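PDB 3E02: uncharacterized protein DUF849 from Burkholderia xenovorans LB400, which probably cleaves beta-keto acids such as 3-keto-5-aminohexanoate, using a zinc ion bound in a TIM-barrel fold. Local coordinates for residues F243-A248 against R278-I283. Sequence-based numbering, arbitrary orientation. Where two conformers were deposited one is given.
Sequences FVTMSA and RKIRRI. With EDO (1,2-ethanediol), chain L.
Ile280 sends its terminal methyl CD1 to within 3.6 Å of CG2 of Val244, the two side chains slanting past each other. One turn on, Ile283 meets Thr245 at about a right angle: its CD1 and CG2 both press on Thr245 OG1 from the same side, each 3.6 Å away, and Ile283 CG2 lies 3.7 Å from Thr245 CG2. The hydroxyl meets only methyl carbons of 278-283, while its hydrogen bond runs back to Met241 O, one turn earlier. Lying anti to the carbonyl carbon (chi1 -58°), OG1 is well placed for that bond. All four touching residues are buried, yet the interface is modest, 163 Å² summed over both sides; the axes of 243-248 and 278-283 approach to 10.6 Å, their N-to-C directions 38° apart. On the far side of 278-283, a 1,2-ethanediol, probably from the crystallisation liquor, lies at the edges of the Arg278 and Arg282 guanidiniums, held by weak hydrogen bonds. Thr245 packs on Thr245 of the second subunit, whose Glu286 forms a salt bridge with Arg282. Val244 and Ile280 both rest on Val254 of barrel strand 253-256, which joins helices 240-249 and 273-286 to the outer wall of the TIM barrel.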
# COMPACT_ATOMS: atom_id res chain seq x y z
N PHE A 243 11.89 2.37 13.30
CA PHE A 243 10.54 1.77 13.41
C PHE A 243 9.66 2.37 14.50
O PHE A 243 8.51 2.66 14.23
CB PHE A 243 10.57 0.25 13.49
CG PHE A 243 10.50 -0.39 12.15
CD1 PHE A 243 11.57 -0.30 11.27
CD2 PHE A 243 9.32 -0.98 11.72
CE1 PHE A 243 11.49 -0.85 9.98
CE2 PHE A 243 9.22 -1.52 10.45
CZ PHE A 243 10.29 -1.45 9.58
N VAL A 244 10.21 2.57 15.69
CA VAL A 244 9.43 3.18 16.78
C VAL A 244 9.14 4.66 16.49
O VAL A 244 8.10 5.14 16.90
CB VAL A 244 10.02 2.96 18.18
CG1 VAL A 244 10.05 1.44 18.49
CG2 VAL A 244 11.41 3.60 18.35
N THR A 245 10.05 5.36 15.79
CA THR A 245 9.80 6.76 15.36
C THR A 245 8.63 6.77 14.36
O THR A 245 7.72 7.61 14.45
CB THR A 245 11.04 7.43 14.79
OG1 THR A 245 12.07 7.39 15.79
CG2 THR A 245 10.77 8.89 14.38
N MSE A 246 8.65 5.83 13.41
CA MSE A 246 7.56 5.66 12.42
C MSE A 246 6.23 5.43 13.18
O MSE A 246 5.21 6.05 12.86
CB MSE A 246 7.93 4.49 11.47
CG MSE A 246 7.21 4.35 10.14
SE MSE A 246 8.58 3.63 8.83
CE MSE A 246 9.16 2.16 9.74
N SER A 247 6.25 4.55 14.19
CA SER A 247 5.04 4.28 14.99
C SER A 247 4.49 5.59 15.61
O SER A 247 3.30 5.89 15.47
CB SER A 247 5.31 3.28 16.10
OG SER A 247 4.11 2.91 16.74
N ALA A 248 5.38 6.36 16.25
CA ALA A 248 5.01 7.66 16.86
C ALA A 248 4.31 8.57 15.84
O ALA A 248 3.25 9.11 16.12
CB ALA A 248 6.24 8.37 17.45
N ARG A 278 15.49 7.26 26.94
CA ARG A 278 15.81 8.68 26.80
C ARG A 278 15.82 9.12 25.34
O ARG A 278 15.24 10.18 25.01
CB ARG A 278 17.14 9.05 27.48
CG ARG A 278 17.04 9.10 29.00
CD ARG A 278 18.19 9.83 29.61
NE ARG A 278 19.46 9.15 29.43
CZ ARG A 278 19.92 8.14 30.19
NH1 ARG A 278 19.24 7.65 31.22
NH2 ARG A 278 21.11 7.62 29.90
N LYS A 279 16.41 8.29 24.47
CA LYS A 279 16.48 8.63 23.04
C LYS A 279 15.11 8.74 22.37
O LYS A 279 14.83 9.75 21.71
CB LYS A 279 17.38 7.67 22.25
CG LYS A 279 17.38 7.94 20.74
CD LYS A 279 18.43 7.17 19.98
CE LYS A 279 19.81 7.74 20.14
NZ LYS A 279 20.79 7.19 19.17
N ILE A 280 14.27 7.72 22.53
CA ILE A 280 12.94 7.76 21.91
C ILE A 280 12.10 8.90 22.47
O ILE A 280 11.37 9.56 21.72
CB ILE A 280 12.19 6.39 21.90
CG1 ILE A 280 10.96 6.45 20.95
CG2 ILE A 280 11.85 5.92 23.33
CD1 ILE A 280 11.29 6.97 19.49
N ARG A 281 12.26 9.19 23.77
CA ARG A 281 11.58 10.33 24.38
C ARG A 281 12.05 11.66 23.77
O ARG A 281 11.21 12.53 23.53
CB ARG A 281 11.76 10.34 25.89
CG ARG A 281 10.97 11.45 26.55
CD ARG A 281 11.05 11.33 28.02
NE ARG A 281 10.16 12.31 28.67
CZ ARG A 281 9.97 12.40 29.98
NH1 ARG A 281 10.61 11.59 30.83
NH2 ARG A 281 9.13 13.33 30.45
N ARG A 282 13.36 11.81 23.52
CA ARG A 282 13.85 13.03 22.85
C ARG A 282 13.25 13.19 21.44
O ARG A 282 12.78 14.27 21.09
CB ARG A 282 15.37 13.08 22.77
CG ARG A 282 16.04 13.33 24.13
CD ARG A 282 17.47 13.70 23.98
NE ARG A 282 18.25 12.69 23.25
CZ ARG A 282 18.78 11.59 23.76
NH1 ARG A 282 18.70 11.30 25.05
NH2 ARG A 282 19.45 10.78 22.95
N ILE A 283 13.22 12.10 20.67
CA ILE A 283 12.65 12.09 19.32
C ILE A 283 11.16 12.51 19.37
O ILE A 283 10.73 13.39 18.62
CB ILE A 283 12.81 10.70 18.62
CG1 ILE A 283 14.29 10.39 18.33
CG2 ILE A 283 12.03 10.68 17.32
CD1 ILE A 283 14.60 8.93 17.89
C1 EDO L . 22.19 9.37 26.40
O1 EDO L . 22.98 8.90 27.51
C2 EDO L . 20.75 8.88 26.55
O2 EDO L . 20.14 8.36 25.36